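Local structure of ankyrin repeat and SAM domain-containing protein 4B (Mus musculus, 5F3X) at residues 49-52 / 53-57; 22-25 / 26-29; 59-62 / 63-67. The protein probably acts as a scaffold protein, using its SAM domain and C-terminal PDZ-binding motif to bring partner proteins together. One frame throughout, in Å; residues are numbered along the deposited sequence.

Contact 1: 49-52 / 53-57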
loop_
_atom_site.group_PDB
_atom_site.type_symbol
_atom_site.label_atom_id
_atom_site.label_comp_id
_atom_site.label_asym_id
_atom_site.label_seq_id
_atom_site.Cartn_x
_atom_site.Cartn_y
_atom_site.Cartn_z
ATOM N N ILE B 49 22.332 -28.222 -4.676
ATOM C CA ILE B 49 22.702 -27.293 -5.738
ATOM C C ILE B 49 23.943 -26.511 -5.343
ATOM O O ILE B 49 24.215 -25.449 -5.911
ATOM C CB ILE B 49 21.539 -26.371 -6.146
ATOM C CG1 ILE B 49 20.986 -25.596 -4.948
ATOM C CG2 ILE B 49 20.460 -27.203 -6.856
ATOM C CD1 ILE B 49 19.999 -24.518 -5.322
ATOM N N HIS B 50 24.645 -26.974 -4.300
ATOM C CA HIS B 50 25.974 -26.453 -3.926
ATOM C C HIS B 50 25.916 -25.023 -3.386
ATOM O O HIS B 50 26.796 -24.206 -3.668
ATOM C CB HIS B 50 26.962 -26.507 -5.098
ATOM C CG HIS B 50 26.989 -27.818 -5.813
ATOM N ND1 HIS B 50 27.856 -28.835 -5.465
ATOM C CD2 HIS B 50 26.261 -28.279 -6.856
ATOM C CE1 HIS B 50 27.650 -29.870 -6.260
ATOM N NE2 HIS B 50 26.690 -29.559 -7.113
ATOM N N MET B 51 24.878 -24.710 -2.619
ATOM C CA MET B 51 24.862 -23.483 -1.835
ATOM C C MET B 51 25.636 -23.725 -0.544
ATOM O O MET B 51 25.414 -24.730 0.139
ATOM C CB MET B 51 23.420 -23.055 -1.543
ATOM C CG MET B 51 23.305 -21.744 -0.789
ATOM S SD MET B 51 21.699 -20.954 -0.987
ATOM C CE MET B 51 21.451 -21.207 -2.736
ATOM N N GLN B 52 26.560 -22.829 -0.218
ATOM C CA GLN B 52 27.357 -23.098 0.967
ATOM C C GLN B 52 26.612 -22.653 2.228
ATOM O O GLN B 52 25.573 -21.986 2.173
ATOM C CB GLN B 52 28.723 -22.420 0.853
ATOM C CG GLN B 52 29.440 -22.768 -0.440
ATOM C CD GLN B 52 30.916 -23.064 -0.252
ATOM O OE1 GLN B 52 31.292 -24.040 0.406
ATOM N NE2 GLN B 52 31.769 -22.217 -0.832
ATOM N N LEU B 53 27.191 -22.996 3.381
ATOM C CA LEU B 53 26.431 -22.945 4.627
ATOM C C LEU B 53 25.927 -21.538 4.927
ATOM O O LEU B 53 24.771 -21.361 5.332
ATOM C CB LEU B 53 27.279 -23.472 5.786
ATOM C CG LEU B 53 26.706 -23.380 7.205
ATOM C CD1 LEU B 53 25.323 -23.980 7.301
ATOM C CD2 LEU B 53 27.621 -24.114 8.135
ATOM N N GLY B 54 26.762 -20.524 4.704
ATOM C CA GLY B 54 26.405 -19.165 5.015
ATOM C C GLY B 54 25.124 -18.724 4.345
ATOM O O GLY B 54 24.169 -18.309 5.005
ATOM N N PRO B 55 25.071 -18.785 3.012
ATOM C CA PRO B 55 23.836 -18.346 2.346
ATOM C C PRO B 55 22.685 -19.299 2.552
ATOM O O PRO B 55 21.535 -18.859 2.524
ATOM C CB PRO B 55 24.232 -18.212 0.868
ATOM C CG PRO B 55 25.596 -18.725 0.743
ATOM C CD PRO B 55 26.224 -18.817 2.091
ATOM N N ARG B 56 22.950 -20.584 2.791
ATOM C CA ARG B 56 21.866 -21.500 3.133
ATOM C C ARG B 56 21.110 -20.997 4.351
ATOM O O ARG B 56 19.880 -20.899 4.333
ATOM C CB ARG B 56 22.419 -22.900 3.387
ATOM C CG ARG B 56 22.044 -23.926 2.347
ATOM C CD ARG B 56 23.098 -25.013 2.239
ATOM N NE ARG B 56 23.476 -25.588 3.534
ATOM C CZ ARG B 56 24.698 -26.034 3.805
ATOM N NH1 ARG B 56 25.631 -25.961 2.873
ATOM N NH2 ARG B 56 24.998 -26.539 5.000
ATOM N N LYS B 57 21.846 -20.634 5.414
ATOM C CA LYS B 57 21.208 -20.140 6.631
ATOM C C LYS B 57 20.430 -18.853 6.368
ATOM O O LYS B 57 19.304 -18.699 6.846
ATOM C CB LYS B 57 22.256 -19.933 7.716
ATOM C CG LYS B 57 23.050 -21.194 8.106
ATOM C CD LYS B 57 22.181 -22.307 8.708
ATOM C CE LYS B 57 21.779 -23.398 7.678
ATOM N NZ LYS B 57 20.522 -24.081 8.067
#
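With CG of Met51 trans to the main-chain nitrogen (chi1 -177°) and the Arg56 chain folded back at chi3 (50°), the Met51 side chain runs beside Pro55 while the guanidinium returns to the Met51 carbonyl. This is the N-terminal cap of helix 53-71, the long last helix of the SAM domain. Gln52 holds the N-cap position, and its O takes the first bond of the helix, from Arg56 N at 3.0 Å. Just upstream, His50 is the C-prime residue of the Schellman motif that ends helix 43-48, so one helix stops and the next begins within a few residues.

On the apolar side, the Met51 and Pro55 side chains run past one another head to tail, Met51 CG coming to 4.0 Å from Pro55 CB. Met51 CG lies equally close to Arg56 CG, and Phe24 packs against both Met51 and Pro55 from outside the turn. On the polar side, Arg56 NH1 donates to Met51 O at 3.0 Å in a nearly straight bond (167°). The acceptor sits at the guanidinium edge, in its plane, and the donor lies in the carbonyl plane. A salt bridge to Asp43 gives a second anchor, on NE, that should limit how the flat group can turn. A leucine in place of Arg56 would probably leave the Met51 carbonyl without this donor and the Asp43 carboxylate with little more than its long, weak pairing to Lys57. One guanidinium face rests on the helix start, Leu53 CA standing 3.5 Å off the Arg56 guanidinium plane, above the middle of the group.

Contact 2: 22-25 / 26-29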
loop_
_atom_site.group_PDB
_atom_site.type_symbol
_atom_site.label_atom_id
_atom_site.label_comp_id
_atom_site.label_asym_id
_atom_site.label_seq_id
_atom_site.Cartn_x
_atom_site.Cartn_y
_atom_site.Cartn_z
ATOM N N GLU B 22 20.752 -11.853 -4.273
ATOM C CA GLU B 22 20.543 -11.729 -5.713
ATOM C C GLU B 22 21.534 -12.548 -6.511
ATOM O O GLU B 22 21.229 -12.958 -7.635
ATOM C CB GLU B 22 20.623 -10.257 -6.137
ATOM C CG GLU B 22 22.006 -9.614 -6.062
ATOM C CD GLU B 22 22.217 -8.770 -4.819
ATOM O OE1 GLU B 22 21.412 -8.872 -3.865
ATOM O OE2 GLU B 22 23.209 -8.003 -4.799
ATOM N N GLU B 23 22.718 -12.820 -5.951
ATOM C CA GLU B 23 23.693 -13.601 -6.705
ATOM C C GLU B 23 23.201 -15.000 -7.048
ATOM O O GLU B 23 23.785 -15.635 -7.930
ATOM C CB GLU B 23 25.014 -13.701 -5.955
ATOM C CG GLU B 23 24.999 -14.570 -4.742
ATOM C CD GLU B 23 26.406 -14.925 -4.271
ATOM O OE1 GLU B 23 27.065 -15.752 -4.950
ATOM O OE2 GLU B 23 26.853 -14.368 -3.240
ATOM N N PHE B 24 22.141 -15.493 -6.400
ATOM C CA PHE B 24 21.650 -16.847 -6.656
ATOM C C PHE B 24 20.510 -16.904 -7.662
ATOM O O PHE B 24 20.055 -17.993 -7.992
ATOM C CB PHE B 24 21.244 -17.513 -5.343
ATOM C CG PHE B 24 22.365 -17.548 -4.337
ATOM C CD1 PHE B 24 23.378 -18.503 -4.436
ATOM C CD2 PHE B 24 22.441 -16.594 -3.320
ATOM C CE1 PHE B 24 24.432 -18.517 -3.537
ATOM C CE2 PHE B 24 23.495 -16.608 -2.409
ATOM C CZ PHE B 24 24.504 -17.571 -2.536
ATOM N N LEU B 25 20.057 -15.771 -8.183
ATOM C CA LEU B 25 18.997 -15.813 -9.185
ATOM C C LEU B 25 19.373 -16.630 -10.421
ATOM O O LEU B 25 18.519 -17.388 -10.906
ATOM C CB LEU B 25 18.591 -14.380 -9.555
ATOM C CG LEU B 25 17.286 -14.262 -10.343
ATOM C CD1 LEU B 25 16.173 -14.983 -9.620
ATOM C CD2 LEU B 25 16.905 -12.824 -10.570
ATOM N N PRO B 26 20.583 -16.543 -10.975
ATOM C CA PRO B 26 20.884 -17.396 -12.137
ATOM C C PRO B 26 20.916 -18.893 -11.832
ATOM O O PRO B 26 20.557 -19.676 -12.720
ATOM C CB PRO B 26 22.246 -16.875 -12.620
ATOM C CG PRO B 26 22.795 -16.096 -11.497
ATOM C CD PRO B 26 21.627 -15.520 -10.776
ATOM N N ILE B 27 21.309 -19.326 -10.623
ATOM C CA ILE B 27 21.287 -20.761 -10.323
ATOM C C ILE B 27 19.864 -21.230 -10.033
ATOM O O ILE B 27 19.451 -22.304 -10.489
ATOM C CB ILE B 27 22.246 -21.123 -9.170
ATOM C CG1 ILE B 27 22.244 -22.637 -8.904
ATOM C CG2 ILE B 27 21.837 -20.462 -7.880
ATOM C CD1 ILE B 27 23.175 -23.479 -9.757
ATOM N N PHE B 28 19.078 -20.441 -9.300
ATOM C CA PHE B 28 17.693 -20.837 -9.073
ATOM C C PHE B 28 16.931 -20.959 -10.381
ATOM O O PHE B 28 16.050 -21.813 -10.513
ATOM C CB PHE B 28 16.981 -19.844 -8.157
ATOM C CG PHE B 28 17.369 -19.961 -6.730
ATOM C CD1 PHE B 28 18.544 -20.582 -6.365
ATOM C CD2 PHE B 28 16.554 -19.461 -5.742
ATOM C CE1 PHE B 28 18.906 -20.698 -5.032
ATOM C CE2 PHE B 28 16.909 -19.570 -4.412
ATOM C CZ PHE B 28 18.086 -20.192 -4.056
ATOM N N MET B 29 17.246 -20.126 -11.360
ATOM C CA MET B 29 16.501 -20.225 -12.605
ATOM C C MET B 29 16.924 -21.446 -13.406
ATOM O O MET B 29 16.081 -22.109 -14.016
ATOM C CB MET B 29 16.659 -18.939 -13.406
ATOM C CG MET B 29 15.816 -17.815 -12.829
ATOM S SD MET B 29 15.814 -16.339 -13.844
ATOM C CE MET B 29 17.509 -15.748 -13.615
#
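Phe24 CB sits over one face of the Phe28 ring, 4.0 Å from Phe28 CE1, and forms the apolar centre of the turn that starts helix 25-30 of the SAM helical bundle. Ile27 comes in from another side: its CG2 meets Phe24 CB at 3.9 Å and lies at the edge of the Phe24 ring, near the ring plane. Phe28 is buried, and its ring also packs on Ile33, Ile49 and Met51.

A second apolar pair lies further round the helix. Leu25 has CG trans to the main-chain nitrogen (chi1 -167°), and the Met29 chain, bent at chi3, brings its methyl back to it, so that Met29 CE stands 3.6 Å from Leu25 CG and the two side chains cross obliquely. Leu25 also reaches helix 11-18, where it packs on Leu12 and Leu16, tying this turn to the first helix of the domain.

The backbone bonds lie between these groups. Phe28 N donates to Phe24 O at 2.9 Å, while Ile27 N reaches the same oxygen at 3.2 Å in a weak bond; Phe24 O thus serves two donors. Met29 N binds Leu25 O at 3.1 Å. Pro26 has no N-H to give, which suits its place in the first turn, where its ring packs against the Leu25 CB. Ahead of it, residues 22-24 wind as a 3-10 turn, with Leu25 N bonded to Glu22 O. At the polar edge, Glu23 lays its aliphatic part on the aromatic side chain: Glu23 CG is 3.4 Å above the Phe24 ring plane, offset toward the rim.

Contact 3: 59-62 / 63-67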
loop_
_atom_site.group_PDB
_atom_site.type_symbol
_atom_site.label_atom_id
_atom_site.label_comp_id
_atom_site.label_asym_id
_atom_site.label_seq_id
_atom_site.Cartn_x
_atom_site.Cartn_y
_atom_site.Cartn_z
ATOM N N VAL B 59 19.124 -17.755 3.460
ATOM C CA VAL B 59 17.933 -18.125 2.687
ATOM C C VAL B 59 16.879 -18.761 3.590
ATOM O O VAL B 59 15.707 -18.379 3.557
ATOM C CB VAL B 59 18.293 -19.067 1.524
ATOM C CG1 VAL B 59 17.081 -19.395 0.766
ATOM C CG2 VAL B 59 19.237 -18.418 0.569
ATOM N N LEU B 60 17.267 -19.751 4.402
ATOM C CA LEU B 60 16.226 -20.469 5.131
ATOM C C LEU B 60 15.654 -19.616 6.244
ATOM O O LEU B 60 14.458 -19.708 6.541
ATOM C CB LEU B 60 16.733 -21.812 5.664
ATOM C CG LEU B 60 17.124 -22.832 4.575
ATOM C CD1 LEU B 60 18.379 -23.647 4.927
ATOM C CD2 LEU B 60 15.964 -23.736 4.235
ATOM N N SER B 61 16.470 -18.748 6.829
ATOM C CA SER B 61 15.948 -17.782 7.781
ATOM C C SER B 61 14.862 -16.939 7.134
ATOM O O SER B 61 13.769 -16.785 7.689
ATOM C CB SER B 61 17.086 -16.907 8.296
ATOM O OG SER B 61 16.612 -15.783 9.011
ATOM N N ALA B 62 15.141 -16.416 5.936
ATOM C CA ALA B 62 14.190 -15.556 5.240
ATOM C C ALA B 62 12.933 -16.317 4.854
ATOM O O ALA B 62 11.823 -15.777 4.935
ATOM C CB ALA B 62 14.843 -14.953 3.997
ATOM N N ILE B 63 13.095 -17.566 4.404
ATOM C CA ILE B 63 11.956 -18.398 4.036
ATOM C C ILE B 63 11.065 -18.636 5.242
ATOM O O ILE B 63 9.835 -18.674 5.139
ATOM C CB ILE B 63 12.461 -19.724 3.439
ATOM C CG1 ILE B 63 13.077 -19.478 2.062
ATOM C CG2 ILE B 63 11.344 -20.778 3.381
ATOM C CD1 ILE B 63 14.031 -20.585 1.635
ATOM N N ASP B 64 11.672 -18.807 6.401
ATOM C CA ASP B 64 10.896 -19.170 7.568
ATOM C C ASP B 64 10.173 -17.960 8.155
ATOM O O ASP B 64 9.019 -18.075 8.594
ATOM C CB ASP B 64 11.810 -19.822 8.592
ATOM C CG ASP B 64 11.126 -20.032 9.904
ATOM O OD1 ASP B 64 10.387 -21.038 10.020
ATOM O OD2 ASP B 64 11.310 -19.166 10.798
ATOM N N LYS B 65 10.839 -16.804 8.173
ATOM C CA LYS B 65 10.174 -15.564 8.550
ATOM C C LYS B 65 8.938 -15.328 7.693
ATOM O O LYS B 65 7.873 -14.972 8.206
ATOM C CB LYS B 65 11.154 -14.391 8.424
ATOM C CG LYS B 65 12.374 -14.520 9.298
ATOM C CD LYS B 65 13.073 -13.206 9.584
ATOM C CE LYS B 65 14.026 -13.414 10.781
ATOM N NZ LYS B 65 14.608 -12.172 11.406
ATOM N N ARG B 66 9.061 -15.543 6.378
ATOM C CA ARG B 66 7.945 -15.329 5.458
ATOM C C ARG B 66 6.825 -16.344 5.664
ATOM O O ARG B 66 5.649 -15.982 5.612
ATOM C CB ARG B 66 8.435 -15.392 4.011
ATOM C CG ARG B 66 7.313 -15.353 2.925
ATOM C CD ARG B 66 7.940 -15.389 1.524
ATOM N NE ARG B 66 7.049 -15.103 0.394
ATOM C CZ ARG B 66 6.776 -13.878 -0.035
ATOM N NH1 ARG B 66 7.286 -12.826 0.595
ATOM N NH2 ARG B 66 5.988 -13.698 -1.073
ATOM N N LYS B 67 7.163 -17.627 5.821
ATOM C CA LYS B 67 6.130 -18.635 6.045
ATOM C C LYS B 67 5.328 -18.314 7.301
ATOM O O LYS B 67 4.108 -18.529 7.350
ATOM C CB LYS B 67 6.757 -20.027 6.174
ATOM C CG LYS B 67 7.232 -20.660 4.881
ATOM C CD LYS B 67 7.265 -22.186 5.022
ATOM C CE LYS B 67 8.365 -22.819 4.177
ATOM N NZ LYS B 67 8.991 -24.012 4.884
#
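Val59 overlaps Ile63 one turn further along, the two side chains running alongside each other in the same sense, with Val59 CG1 3.4 Å from Ile63 CD1. With Val59 CG1 trans to the main-chain nitrogen (chi1 -179°), that methyl is the one that meets Ile63. Ile63 in turn runs its CG1 and CD1 past the Val59 carbonyl oxygen, CG1 coming to 3.2 Å from Val59 O. The pair is buried: Ile63 packs on Leu38 and Leu39 of helix 35-39, and Val59 on Leu21 and Met51.

The backbone beneath is held by a run of bonds from each N-H to the carbonyl four residues back. Ile63 N gives to Val59 O, Asp64 N to Leu60 O, Lys65 N to Ser61 O and Arg66 N to Ala62 O, all at 2.9 to 3.1 Å. Ser61 O also takes a weak second bond from Asp64 N.

This is regular alpha-helix in the middle of helix 53-71, the long C-terminal helix of the SAM fold. Val59, Ala62 and Ile63 face the domain, Ala62 touching Gln19, and Leu60 packs on Leu46 of helix 43-48. Arg66, next along the side of Val59 and Ala62, is buried too: it packs on Leu35 and, together with Lys65, reaches the chain of another protein in the assembly. Outside this helix, on that other chain, acidic side chains form salt bridges with Lys65 NZ and Arg66 NH1, and Arg66 NH2 bonds to its backbone. The Lys65 chain, extended beyond CG, passes Ser61 on its way, with Lys65 CE 3.9 Å from Ser61 OG.

How the contacts relate
Followed from the N terminus, the chain comes first to contact 2, where the loop after helix 11-18 turns into helix 25-30. Contact 1 follows where the loop after helix 43-48 enters helix 53-71, and contact 3 lies further along that same helix. Each is local, the first two at helix starts and contact 3 within a helix; none closes a long loop, and the three stand in series, neither nesting nor crossing. Contacts 1 and 2 meet in space through packing, Met51 CE lying 3.5 Å from Phe28 CE1 and Pro55 CB 3.5 Å from Phe24 CZ, which joins the two helix starts. Met51 SD touches Val59 CG2 of contact 3. Contacts 2 and 3 do not touch, their centres about 17 Å apart.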